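Local coordinates for probable TonB-dependent siderophore receptor PiuA (Acinetobacter baumannii, PDB 5FP1), which probably binds iron-chelating siderophores at the outer membrane, possibly including ferric enterobactin, and so starts TonB-dependent iron uptake, at residues A[27-32]-A[138-143]; A[62-67]-A[117-122]; A[304-309]-A[315-320]. One frame throughout, in Å; residues are numbered along the deposited sequence.

Contact 1: A[27-32]-A[138-143]; sequences QSANSK and NMISKV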
ATOM      1  N   GLN A  27      21.237  -3.868  -0.080  1.00 23.61           N
ATOM      2  CA  GLN A  27      20.900  -3.866  -1.499  1.00 27.16           C
ATOM      3  C   GLN A  27      19.409  -4.133  -1.670  1.00 26.01           C
ATOM      4  O   GLN A  27      18.855  -5.010  -1.024  1.00 26.56           O
ATOM      5  CB  GLN A  27      21.640  -4.981  -2.248  1.00 30.51           C
ATOM      6  CG  GLN A  27      23.133  -5.010  -2.033  1.00 50.36           C
ATOM      7  CD  GLN A  27      23.869  -4.181  -3.053  1.00 61.32           C
ATOM      8  OE1 GLN A  27      23.261  -3.520  -3.898  1.00 67.68           O
ATOM      9  NE2 GLN A  27      25.191  -4.222  -2.993  1.00 86.28           N
ATOM     10  N   SER A  28      18.814  -3.445  -2.620  1.00 23.10           N
ATOM     11  CA  SER A  28      17.462  -3.732  -3.047  1.00 24.41           C
ATOM     12  C   SER A  28      17.394  -5.032  -3.827  1.00 26.73           C
ATOM     13  O   SER A  28      18.320  -5.364  -4.554  1.00 22.27           O
ATOM     14  CB  SER A  28      16.983  -2.604  -3.934  1.00 24.51           C
ATOM     15  OG  SER A  28      15.775  -2.970  -4.568  1.00 21.17           O
ATOM     16  N   ALA A  29      16.280  -5.755  -3.707  1.00 23.41           N
ATOM     17  CA  ALA A  29      16.058  -6.946  -4.527  1.00 24.20           C
ATOM     18  C   ALA A  29      15.532  -6.558  -5.902  1.00 22.84           C
ATOM     19  O   ALA A  29      15.369  -7.382  -6.775  1.00 24.83           O
ATOM     20  CB  ALA A  29      15.093  -7.905  -3.820  1.00 24.59           C
ATOM     21  N   ASN A  30      15.285  -5.274  -6.111  1.00 21.07           N
ATOM     22  CA  ASN A  30      14.781  -4.788  -7.377  1.00 19.38           C
ATOM     23  C   ASN A  30      15.954  -4.463  -8.326  1.00 23.56           C
ATOM     24  O   ASN A  30      16.782  -3.593  -8.039  1.00 20.69           O
ATOM     25  CB  ASN A  30      13.911  -3.551  -7.081  1.00 20.66           C
ATOM     26  CG  ASN A  30      13.279  -2.916  -8.317  1.00 22.57           C
ATOM     27  OD1 ASN A  30      13.610  -3.230  -9.449  1.00 23.17           O
ATOM     28  ND2 ASN A  30      12.358  -1.981  -8.082  1.00 23.63           N
ATOM     29  N   SER A  31      16.030  -5.153  -9.459  1.00 20.53           N
ATOM     30  CA  SER A  31      17.159  -4.977 -10.374  1.00 26.11           C
ATOM     31  C   SER A  31      17.161  -3.617 -11.099  1.00 23.62           C
ATOM     32  O   SER A  31      18.127  -3.265 -11.800  1.00 25.77           O
ATOM     33  CB  SER A  31      17.240  -6.142 -11.364  1.00 28.28           C
ATOM     34  OG  SER A  31      16.252  -6.021 -12.374  1.00 37.47           O
ATOM     35  N   LYS A  32      16.102  -2.833 -10.932  1.00 21.53           N
ATOM     36  CA  LYS A  32      16.117  -1.448 -11.417  1.00 19.81           C
ATOM     37  C   LYS A  32      16.933  -0.480 -10.550  1.00 21.86           C
ATOM     38  O   LYS A  32      17.244   0.630 -10.996  1.00 24.50           O
ATOM     39  CB  LYS A  32      14.691  -0.929 -11.603  1.00 20.78           C
ATOM     40  CG  LYS A  32      14.024  -1.608 -12.773  1.00 22.54           C
ATOM     41  CD  LYS A  32      12.731  -0.968 -13.170  1.00 24.98           C
ATOM     42  CE  LYS A  32      12.089  -1.723 -14.312  1.00 23.32           C
ATOM     43  NZ  LYS A  32      10.715  -1.200 -14.443  1.00 23.68           N
ATOM     44  N   ASN A 138       6.931  -1.995  -3.268  1.00 15.48           N
ATOM     45  CA  ASN A 138       7.283  -3.195  -4.020  1.00 18.38           C
ATOM     46  C   ASN A 138       7.465  -4.326  -3.033  1.00 17.88           C
ATOM     47  O   ASN A 138       8.340  -4.267  -2.158  1.00 17.66           O
ATOM     48  CB  ASN A 138       8.572  -2.944  -4.819  1.00 18.29           C
ATOM     49  CG  ASN A 138       8.938  -4.110  -5.727  1.00 19.69           C
ATOM     50  OD1 ASN A 138       8.110  -5.009  -6.010  1.00 19.40           O
ATOM     51  ND2 ASN A 138      10.197  -4.134  -6.161  1.00 19.38           N
ATOM     52  N   MET A 139       6.584  -5.314  -3.087  1.00 17.29           N
ATOM     53  CA  MET A 139       6.660  -6.451  -2.186  1.00 19.22           C
ATOM     54  C   MET A 139       7.508  -7.552  -2.851  1.00 17.04           C
ATOM     55  O   MET A 139       7.249  -7.948  -3.983  1.00 17.88           O
ATOM     56  CB  MET A 139       5.250  -6.927  -1.803  1.00 19.43           C
ATOM     57  CG  MET A 139       4.491  -5.882  -0.939  1.00 22.11           C
ATOM     58  SD  MET A 139       2.806  -6.437  -0.772  1.00 36.55           S
ATOM     59  CE  MET A 139       3.034  -7.545   0.584  1.00 35.30           C
ATOM     60  N   ILE A 140       8.529  -8.015  -2.143  1.00 16.41           N
ATOM     61  CA  ILE A 140       9.507  -8.975  -2.675  1.00 16.69           C
ATOM     62  C   ILE A 140       9.100 -10.354  -2.155  1.00 16.98           C
ATOM     63  O   ILE A 140       8.953 -10.530  -0.968  1.00 20.57           O
ATOM     64  CB  ILE A 140      10.927  -8.687  -2.145  1.00 16.21           C
ATOM     65  CG1 ILE A 140      11.323  -7.229  -2.409  1.00 18.41           C
ATOM     66  CG2 ILE A 140      11.958  -9.648  -2.727  1.00 20.10           C
ATOM     67  CD1 ILE A 140      11.251  -6.816  -3.849  1.00 19.66           C
ATOM     68  N   SER A 141       8.895 -11.305  -3.055  1.00 18.50           N
ATOM     69  CA  SER A 141       8.316 -12.598  -2.704  1.00 20.57           C
ATOM     70  C   SER A 141       9.405 -13.576  -2.316  1.00 22.90           C
ATOM     71  O   SER A 141      10.527 -13.521  -2.839  1.00 21.52           O
ATOM     72  CB  SER A 141       7.570 -13.193  -3.896  1.00 23.19           C
ATOM     73  OG  SER A 141       6.573 -12.322  -4.359  1.00 25.80           O
ATOM     74  N   LYS A 142       9.055 -14.472  -1.413  1.00 24.31           N
ATOM     75  CA  LYS A 142       9.861 -15.651  -1.134  1.00 27.82           C
ATOM     76  C   LYS A 142       9.778 -16.574  -2.332  1.00 24.77           C
ATOM     77  O   LYS A 142       8.698 -16.954  -2.742  1.00 32.11           O
ATOM     78  CB  LYS A 142       9.289 -16.382   0.065  1.00 28.19           C
ATOM     79  CG  LYS A 142       9.455 -15.621   1.371  1.00 30.48           C
ATOM     80  CD  LYS A 142       8.586 -16.224   2.464  1.00 31.75           C
ATOM     81  CE  LYS A 142       8.952 -15.609   3.800  1.00 40.14           C
ATOM     82  NZ  LYS A 142       7.843 -15.724   4.776  1.00 52.41           N
ATOM     83  N   VAL A 143      10.914 -16.986  -2.850  1.00 27.38           N
ATOM     84  CA  VAL A 143      10.901 -17.977  -3.911  1.00 33.57           C
ATOM     85  C   VAL A 143      11.928 -19.128  -3.693  1.00 30.29           C
ATOM     86  O   VAL A 143      12.869 -19.008  -2.910  1.00 27.72           O
ATOM     87  CB  VAL A 143      11.070 -17.291  -5.286  1.00 42.52           C
ATOM     88  CG1 VAL A 143      12.400 -16.564  -5.372  1.00 36.00           C
ATOM     89  CG2 VAL A 143      10.921 -18.296  -6.417  1.00 60.89           C
TER
HETATM   90  O   HOH W   1      11.807  -1.849  -5.114  1.00 20.06           O
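Ala29, in an irregular stretch of chain, comes closest in backbone terms to Ile140 on strand 135-141, with 7.1 Å between their CA atoms, a spacing too wide for pairing as neighbouring strands. Two pairs of side chains and a water span the gap. The CB of Ala29 points at the strand and rests on the branched end of Ile140, 3.7 Å from its CG2 and a little farther from CD1 and CG1. Beside this, the amides of Asn30 and Asn138 meet nearly at right angles, planes 80° apart, with the two ND2 atoms 3.6 Å from one another. Two amide donors cannot bond directly, and a water resolves the conflict, accepting at 3.0 Å from ND2 of Asn30 and at the same distance from ND2 of Asn138. In Asn138, whose CB points across, CG opposite the backbone N (chi1 -175°) carries the amide into the gap. Each carbonyl is engaged as well: OD1 of Asn30 takes the backbone N of Lys32 in an Asx turn, and OD1 of Asn138 takes the N of Gly100. With both oxygens so used, the water is the shared acceptor, one link between the N-terminal stretch and the plug sheet beside the direct bonds of Glu118 to Ser28 and Ala29.

Contact 2: A[62-67]-A[117-122]; sequences DALRTV and VEVTKG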
ATOM      1  N   ASP A  62      -0.644  -3.420   8.094  1.00 19.10           N
ATOM      2  CA  ASP A  62      -0.019  -3.423   9.412  1.00 18.72           C
ATOM      3  C   ASP A  62       1.493  -3.157   9.303  1.00 17.61           C
ATOM      4  O   ASP A  62       2.042  -2.367  10.067  1.00 23.58           O
ATOM      5  CB  ASP A  62      -0.279  -4.745  10.143  1.00 21.26           C
ATOM      6  CG  ASP A  62      -1.717  -4.871  10.613  1.00 28.60           C
ATOM      7  OD1 ASP A  62      -2.411  -3.862  10.720  1.00 29.07           O
ATOM      8  OD2 ASP A  62      -2.174  -5.984  10.838  1.00 30.77           O
ATOM      9  N   ALA A  63       2.146  -3.801   8.337  1.00 18.20           N
ATOM     10  CA  ALA A  63       3.564  -3.637   8.144  1.00 17.54           C
ATOM     11  C   ALA A  63       3.972  -2.195   7.930  1.00 20.46           C
ATOM     12  O   ALA A  63       5.046  -1.772   8.370  1.00 19.38           O
ATOM     13  CB  ALA A  63       4.048  -4.497   6.993  1.00 17.91           C
ATOM     14  N   LEU A  64       3.142  -1.457   7.202  1.00 18.44           N
ATOM     15  CA  LEU A  64       3.434  -0.083   6.850  1.00 20.49           C
ATOM     16  C   LEU A  64       3.438   0.860   8.043  1.00 20.88           C
ATOM     17  O   LEU A  64       3.974   1.968   7.953  1.00 19.46           O
ATOM     18  CB  LEU A  64       2.427   0.404   5.787  1.00 17.91           C
ATOM     19  CG  LEU A  64       2.670  -0.223   4.414  1.00 17.86           C
ATOM     20  CD1 LEU A  64       1.527   0.169   3.483  1.00 20.50           C
ATOM     21  CD2 LEU A  64       4.017   0.196   3.842  1.00 22.14           C
ATOM     22  N   ARG A  65       2.856   0.439   9.161  1.00 20.33           N
ATOM     23  CA  ARG A  65       2.906   1.260  10.372  1.00 24.40           C
ATOM     24  C   ARG A  65       4.353   1.525  10.809  1.00 22.96           C
ATOM     25  O   ARG A  65       4.602   2.496  11.514  1.00 21.45           O
ATOM     26  CB  ARG A  65       2.137   0.617  11.540  1.00 26.64           C
ATOM     27  CG  ARG A  65       2.932  -0.399  12.355  1.00 27.13           C
ATOM     28  CD  ARG A  65       2.139  -0.899  13.552  1.00 32.32           C
ATOM     29  NE  ARG A  65       2.913  -1.853  14.329  1.00 34.65           N
ATOM     30  CZ  ARG A  65       2.631  -3.151  14.399  1.00 31.34           C
ATOM     31  NH1 ARG A  65       1.578  -3.642  13.765  1.00 42.76           N
ATOM     32  NH2 ARG A  65       3.391  -3.940  15.115  1.00 37.44           N
ATOM     33  N   THR A  66       5.276   0.661  10.411  1.00 21.51           N
ATOM     34  CA  THR A  66       6.705   0.826  10.771  1.00 21.68           C
ATOM     35  C   THR A  66       7.420   1.887   9.977  1.00 27.93           C
ATOM     36  O   THR A  66       8.585   2.193  10.283  1.00 25.55           O
ATOM     37  CB  THR A  66       7.523  -0.467  10.590  1.00 22.26           C
ATOM     38  OG1 THR A  66       7.567  -0.863   9.196  1.00 20.60           O
ATOM     39  CG2 THR A  66       6.951  -1.565  11.425  1.00 24.96           C
ATOM     40  N   VAL A  67       6.760   2.425   8.951  1.00 22.89           N
ATOM     41  CA  VAL A  67       7.370   3.457   8.102  1.00 21.78           C
ATOM     42  C   VAL A  67       6.659   4.769   8.351  1.00 22.73           C
ATOM     43  O   VAL A  67       5.507   4.948   7.934  1.00 23.77           O
ATOM     44  CB  VAL A  67       7.240   3.143   6.602  1.00 26.96           C
ATOM     45  CG1 VAL A  67       8.020   4.176   5.790  1.00 25.38           C
ATOM     46  CG2 VAL A  67       7.729   1.735   6.301  1.00 25.90           C
ATOM     47  N   VAL A 117       9.597  -5.702   2.179  1.00 17.87           N
ATOM     48  CA  VAL A 117       8.804  -4.714   1.468  1.00 17.22           C
ATOM     49  C   VAL A 117       9.712  -3.498   1.238  1.00 19.92           C
ATOM     50  O   VAL A 117      10.324  -2.992   2.168  1.00 20.10           O
ATOM     51  CB  VAL A 117       7.584  -4.250   2.294  1.00 18.50           C
ATOM     52  CG1 VAL A 117       6.754  -3.276   1.472  1.00 22.96           C
ATOM     53  CG2 VAL A 117       6.735  -5.431   2.724  1.00 18.94           C
ATOM     54  N   GLU A 118       9.813  -3.058  -0.003  1.00 16.62           N
ATOM     55  CA  GLU A 118      10.649  -1.930  -0.346  1.00 17.62           C
ATOM     56  C   GLU A 118       9.795  -0.731  -0.682  1.00 18.23           C
ATOM     57  O   GLU A 118       8.983  -0.762  -1.652  1.00 17.64           O
ATOM     58  CB  GLU A 118      11.560  -2.295  -1.515  1.00 18.83           C
ATOM     59  CG  GLU A 118      12.427  -3.509  -1.222  1.00 20.76           C
ATOM     60  CD  GLU A 118      13.499  -3.760  -2.260  1.00 22.75           C
ATOM     61  OE1 GLU A 118      13.600  -3.001  -3.267  1.00 21.79           O
ATOM     62  OE2 GLU A 118      14.243  -4.733  -2.053  1.00 22.68           O
ATOM     63  N   VAL A 119       9.968   0.333   0.099  1.00 16.93           N
ATOM     64  CA  VAL A 119       9.221   1.574  -0.119  1.00 16.45           C
ATOM     65  C   VAL A 119      10.121   2.629  -0.756  1.00 19.88           C
ATOM     66  O   VAL A 119      11.053   3.151  -0.111  1.00 19.58           O
ATOM     67  CB  VAL A 119       8.658   2.106   1.188  1.00 19.53           C
ATOM     68  CG1 VAL A 119       7.770   3.313   0.949  1.00 21.99           C
ATOM     69  CG2 VAL A 119       7.867   1.013   1.923  1.00 23.32           C
ATOM     70  N   THR A 120       9.833   2.959  -2.006  1.00 17.41           N
ATOM     71  CA  THR A 120      10.521   4.029  -2.683  1.00 19.46           C
ATOM     72  C   THR A 120       9.797   5.290  -2.300  1.00 20.07           C
ATOM     73  O   THR A 120       8.564   5.373  -2.417  1.00 18.58           O
ATOM     74  CB  THR A 120      10.520   3.833  -4.207  1.00 20.63           C
ATOM     75  OG1 THR A 120      11.273   2.657  -4.516  1.00 19.07           O
ATOM     76  CG2 THR A 120      11.142   5.020  -4.904  1.00 23.83           C
ATOM     77  N   LYS A 121      10.539   6.286  -1.835  1.00 17.91           N
ATOM     78  CA  LYS A 121       9.939   7.563  -1.491  1.00 17.98           C
ATOM     79  C   LYS A 121      10.470   8.637  -2.432  1.00 23.16           C
ATOM     80  O   LYS A 121      11.687   8.754  -2.641  1.00 22.54           O
ATOM     81  CB  LYS A 121      10.222   7.908  -0.017  1.00 24.21           C
ATOM     82  CG  LYS A 121       9.683   6.893   0.977  1.00 25.69           C
ATOM     83  CD  LYS A 121       9.975   7.326   2.413  1.00 31.24           C
ATOM     84  CE  LYS A 121      10.383   6.165   3.298  1.00 37.83           C
ATOM     85  NZ  LYS A 121      10.907   6.604   4.637  1.00 44.09           N
ATOM     86  N   GLY A 122       9.551   9.408  -3.013  1.00 19.10           N
ATOM     87  CA  GLY A 122       9.877  10.322  -4.089  1.00 19.74           C
ATOM     88  C   GLY A 122       9.391   9.849  -5.452  1.00 20.83           C
ATOM     89  O   GLY A 122       9.243   8.651  -5.707  1.00 19.06           O
TER
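Leu64 and Val119 meet inside the plug domain of the TonB-dependent receptor fold, where segment 62-67, at the helix that starts at 60, packs against strand 114-121 of the mixed plug sheet. Apolar packing does most of the work. CD2 of Leu64 lies 4.4 Å from CG2 of Val119, and CG2 of Val67 approaches that same methyl at an equal distance, so one branch of the strand valine receives both side chains. Ile137 on the adjacent strand 135-141, beside Leu64, and Ile87 on strand 85-87, beside Val119, extend this apolar layer.

A second kind of contact is aliphatic and polar together. Val67 and Lys121 run antiparallel, side by side, with CE of the lysine 4.0 Å from CG1 of the valine. The lysine chain bends at chi3 (-140°), and the buried ammonium, beside that methyl, finds a hydrogen bond to OG of Ser45 on strand 43-47.

Hydrogen bonding within 62-67 shapes the turn that presents Leu64 and Val67. The N of Val67 bonds to the O of Leu64, while Ala63 O accepts twice from Thr66, from its backbone N and from its hydroxyl. The hydroxyl approaches almost head-on, with OG1 of Thr66 2.8 Å from O of Ala63 and a C=O...OG1 angle of 176°.

Contact 3: A[304-309]-A[315-320]; sequences PDDSKG and LVWHRL. With PO4 (phosphate ion), chain B.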
ATOM      1  N   PRO A 304     -20.711   4.630   8.343  1.00 14.90           N
ATOM      2  CA  PRO A 304     -21.517   4.978   9.533  1.00 16.51           C
ATOM      3  C   PRO A 304     -22.170   6.377   9.397  1.00 15.06           C
ATOM      4  O   PRO A 304     -21.538   7.413   9.625  1.00 16.65           O
ATOM      5  CB  PRO A 304     -20.487   4.936  10.661  1.00 15.96           C
ATOM      6  CG  PRO A 304     -19.230   5.414   9.988  1.00 18.03           C
ATOM      7  CD  PRO A 304     -19.269   4.761   8.618  1.00 16.62           C
ATOM      8  N   ASP A 305     -23.415   6.354   8.940  1.00 13.95           N
ATOM      9  CA  ASP A 305     -24.338   7.494   8.848  1.00 15.90           C
ATOM     10  C   ASP A 305     -24.220   8.405   7.627  1.00 15.58           C
ATOM     11  O   ASP A 305     -25.147   9.138   7.344  1.00 16.16           O
ATOM     12  CB  ASP A 305     -24.378   8.341  10.115  1.00 17.19           C
ATOM     13  CG  ASP A 305     -25.760   8.961  10.329  1.00 19.07           C
ATOM     14  OD1 ASP A 305     -26.744   8.195  10.186  1.00 18.11           O
ATOM     15  OD2 ASP A 305     -25.872  10.176  10.660  1.00 18.61           O
ATOM     16  N   ASP A 306     -23.100   8.366   6.911  1.00 14.94           N
ATOM     17  CA  ASP A 306     -22.991   9.095   5.635  1.00 14.55           C
ATOM     18  C   ASP A 306     -23.335  10.569   5.820  1.00 16.02           C
ATOM     19  O   ASP A 306     -24.002  11.172   4.978  1.00 16.54           O
ATOM     20  CB  ASP A 306     -23.920   8.449   4.633  1.00 15.38           C
ATOM     21  CG  ASP A 306     -23.594   8.808   3.192  1.00 19.53           C
ATOM     22  OD1 ASP A 306     -22.465   9.197   2.891  1.00 18.51           O
ATOM     23  OD2 ASP A 306     -24.474   8.653   2.359  1.00 21.58           O
ATOM     24  N   SER A 307     -22.921  11.128   6.961  1.00 16.53           N
ATOM     25  CA  SER A 307     -23.132  12.548   7.306  1.00 15.56           C
ATOM     26  C   SER A 307     -24.608  12.982   7.274  1.00 18.92           C
ATOM     27  O   SER A 307     -24.906  14.142   7.068  1.00 18.69           O
ATOM     28  CB  SER A 307     -22.274  13.472   6.422  1.00 18.60           C
ATOM     29  OG  SER A 307     -20.902  13.083   6.489  1.00 17.32           O
ATOM     30  N   LYS A 308     -25.533  12.064   7.495  1.00 16.35           N
ATOM     31  CA  LYS A 308     -26.931  12.417   7.429  1.00 18.48           C
ATOM     32  C   LYS A 308     -27.464  13.122   8.663  1.00 23.24           C
ATOM     33  O   LYS A 308     -28.608  13.559   8.648  1.00 20.91           O
ATOM     34  CB  LYS A 308     -27.776  11.182   7.184  1.00 18.17           C
ATOM     35  CG  LYS A 308     -27.492  10.503   5.850  1.00 20.98           C
ATOM     36  CD  LYS A 308     -28.101  11.274   4.695  1.00 23.58           C
ATOM     37  CE  LYS A 308     -27.714  10.593   3.396  1.00 27.53           C
ATOM     38  NZ  LYS A 308     -27.978  11.468   2.240  1.00 31.66           N
ATOM     39  N   GLY A 309     -26.675  13.212   9.725  1.00 20.06           N
ATOM     40  CA  GLY A 309     -27.090  13.955  10.913  1.00 22.24           C
ATOM     41  C   GLY A 309     -27.763  13.098  11.991  1.00 21.64           C
ATOM     42  O   GLY A 309     -28.149  13.602  13.026  1.00 20.99           O
ATOM     43  N   LEU A 315     -28.374   8.025  16.700  1.00 17.36           N
ATOM     44  CA  LEU A 315     -28.578   6.925  15.770  1.00 17.34           C
ATOM     45  C   LEU A 315     -27.523   6.946  14.630  1.00 18.11           C
ATOM     46  O   LEU A 315     -26.908   7.970  14.343  1.00 16.51           O
ATOM     47  CB  LEU A 315     -29.999   6.987  15.196  1.00 17.71           C
ATOM     48  CG  LEU A 315     -31.148   6.768  16.221  1.00 17.80           C
ATOM     49  CD1 LEU A 315     -32.483   7.086  15.567  1.00 18.93           C
ATOM     50  CD2 LEU A 315     -31.102   5.363  16.775  1.00 19.48           C
ATOM     51  N   VAL A 316     -27.326   5.791  14.001  1.00 18.57           N
ATOM     52  CA  VAL A 316     -26.422   5.634  12.859  1.00 17.52           C
ATOM     53  C   VAL A 316     -27.096   4.829  11.783  1.00 17.11           C
ATOM     54  O   VAL A 316     -27.487   3.669  12.013  1.00 18.67           O
ATOM     55  CB  VAL A 316     -25.123   4.901  13.281  1.00 17.31           C
ATOM     56  CG1 VAL A 316     -24.221   4.576  12.069  1.00 18.23           C
ATOM     57  CG2 VAL A 316     -24.370   5.722  14.276  1.00 16.65           C
ATOM     58  N   TRP A 317     -27.205   5.429  10.600  1.00 15.38           N
ATOM     59  CA  TRP A 317     -27.760   4.795   9.416  1.00 16.34           C
ATOM     60  C   TRP A 317     -26.701   3.934   8.727  1.00 17.41           C
ATOM     61  O   TRP A 317     -25.590   4.399   8.510  1.00 17.52           O
ATOM     62  CB  TRP A 317     -28.220   5.855   8.430  1.00 17.18           C
ATOM     63  CG  TRP A 317     -28.749   5.336   7.129  1.00 16.78           C
ATOM     64  CD1 TRP A 317     -29.732   4.416   6.955  1.00 19.43           C
ATOM     65  CD2 TRP A 317     -28.344   5.735   5.810  1.00 16.79           C
ATOM     66  NE1 TRP A 317     -29.951   4.193   5.619  1.00 19.60           N
ATOM     67  CE2 TRP A 317     -29.111   4.988   4.893  1.00 17.57           C
ATOM     68  CE3 TRP A 317     -27.430   6.659   5.319  1.00 18.40           C
ATOM     69  CZ2 TRP A 317     -28.992   5.144   3.512  1.00 19.81           C
ATOM     70  CZ3 TRP A 317     -27.310   6.808   3.934  1.00 16.70           C
ATOM     71  CH2 TRP A 317     -28.085   6.053   3.058  1.00 19.22           C
ATOM     72  N   HIS A 318     -27.043   2.686   8.416  1.00 15.65           N
ATOM     73  CA  HIS A 318     -26.099   1.757   7.785  1.00 17.21           C
ATOM     74  C   HIS A 318     -26.008   1.990   6.259  1.00 17.30           C
ATOM     75  O   HIS A 318     -26.445   1.145   5.490  1.00 18.86           O
ATOM     76  CB  HIS A 318     -26.520   0.295   7.955  1.00 17.58           C
ATOM     77  CG  HIS A 318     -26.566  -0.207   9.365  1.00 20.61           C
ATOM     78  ND1 HIS A 318     -25.445  -0.324  10.164  1.00 22.04           N
ATOM     79  CD2 HIS A 318     -27.598  -0.711  10.091  1.00 19.94           C
ATOM     80  CE1 HIS A 318     -25.789  -0.863  11.325  1.00 22.35           C
ATOM     81  NE2 HIS A 318     -27.090  -1.101  11.307  1.00 20.71           N
ATOM     82  N   ARG A 319     -25.392   3.103   5.837  1.00 15.85           N
ATOM     83  CA  ARG A 319     -25.171   3.403   4.427  1.00 16.24           C
ATOM     84  C   ARG A 319     -24.391   2.278   3.778  1.00 15.63           C
ATOM     85  O   ARG A 319     -23.392   1.836   4.315  1.00 16.58           O
ATOM     86  CB  ARG A 319     -24.405   4.722   4.263  1.00 16.88           C
ATOM     87  CG  ARG A 319     -23.777   4.936   2.895  1.00 18.36           C
ATOM     88  CD  ARG A 319     -24.767   5.087   1.732  1.00 17.12           C
ATOM     89  NE  ARG A 319     -24.021   4.881   0.490  1.00 17.98           N
ATOM     90  CZ  ARG A 319     -23.399   5.818  -0.223  1.00 18.92           C
ATOM     91  NH1 ARG A 319     -23.500   7.093   0.079  1.00 20.49           N
ATOM     92  NH2 ARG A 319     -22.702   5.459  -1.281  1.00 19.41           N
ATOM     93  N   LEU A 320     -24.877   1.799   2.637  1.00 15.91           N
ATOM     94  CA  LEU A 320     -24.245   0.669   1.937  1.00 16.66           C
ATOM     95  C   LEU A 320     -23.264   1.166   0.868  1.00 15.41           C
ATOM     96  O   LEU A 320     -23.602   2.057   0.084  1.00 16.86           O
ATOM     97  CB  LEU A 320     -25.309  -0.231   1.274  1.00 16.02           C
ATOM     98  CG  LEU A 320     -24.792  -1.476   0.534  1.00 15.72           C
ATOM     99  CD1 LEU A 320     -25.790  -2.634   0.710  1.00 18.97           C
ATOM    100  CD2 LEU A 320     -24.547  -1.204  -0.928  1.00 16.85           C
TER
HETATM  101  P   PO4 B1716     -21.699  10.152  -0.315  1.00 76.68           P
HETATM  102  O1  PO4 B1716     -22.821  10.741   0.513  1.00 57.43           O
HETATM  103  O2  PO4 B1716     -21.239   8.886   0.374  1.00 48.93           O
HETATM  104  O3  PO4 B1716     -20.535  11.136  -0.423  1.00 58.84           O
HETATM  105  O4  PO4 B1716     -22.212   9.819  -1.706  1.00 73.89           O
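Asp305 O and Asp306 OD2 lie in plane at the edge of the Trp317 indole, and the backbone N of Arg319 sits over one face, 4.0 Å above the ring plane and displaced toward the rim. That carboxylate oxygen of Asp306 is 3.7 Å from CZ3 of Trp317. Lys308 approaches obliquely, its chain bent at chi2 (-75°) so that CG and CE both come near the benzene end of the indole. On the Arg319 guanidinium, the edge is occupied in plane by Asp306 OD2 and by O1 of a phosphate ion.

Asp306 and Arg319 form a salt bridge, OD2 to NH1 2.9 Å. The carboxylate and guanidinium planes are 77° apart, and NH1 reaches OD2 from above the carboxylate plane. NH1 also gives a weak hydrogen bond to phosphate O2, while NE bonds to the carbonyl O of Leu320, so two of the three guanidinium nitrogens are tethered. The phosphate, probably from the crystallisation liquor, is held by His700 as well.

All this sits at the end of the beta-hairpin formed by barrel strands 284-304 and 315-341. Pro304 and His318 are an antiparallel non-hydrogen-bonded pair, and a type I' turn runs from Asp305 to Lys308. Asp305 spans the strands twice: its N bonds to O of Trp317 at 3.0 Å, and its OD1 accepts the N of Trp317 at 2.8 Å, met on the anti side. A side-chain oxygen thus replaces the backbone carbonyl as acceptor where the chain turns off. CG1 of Val316, opposite its backbone N (chi1 173°), lies 3.7 Å from CA of Pro304.

Overall arrangement
Contacts 1 and 2 share the plug sheet, whose strands 114-121 and 135-141 are neighbours, and they touch directly: Glu118, on the strand of contact 2, probably bonds to Ser28 and the N of Ala29 in contact 1. Contact 2 is wholly buried and mainly hydrocarbon, whereas contact 1 is only partly buried and joins one small apolar touch to a water-mediated polar link. Contact 3 belongs to the barrel, its centre about 43 Å from that of contact 1 on the other side of the chain's centre. Its segments lie close in sequence, and its chemistry is charged and direct, with one backbone bond, a bond to a side-chain carboxylate and a salt bridge beside a phosphate ion, although most of its touching residues are buried.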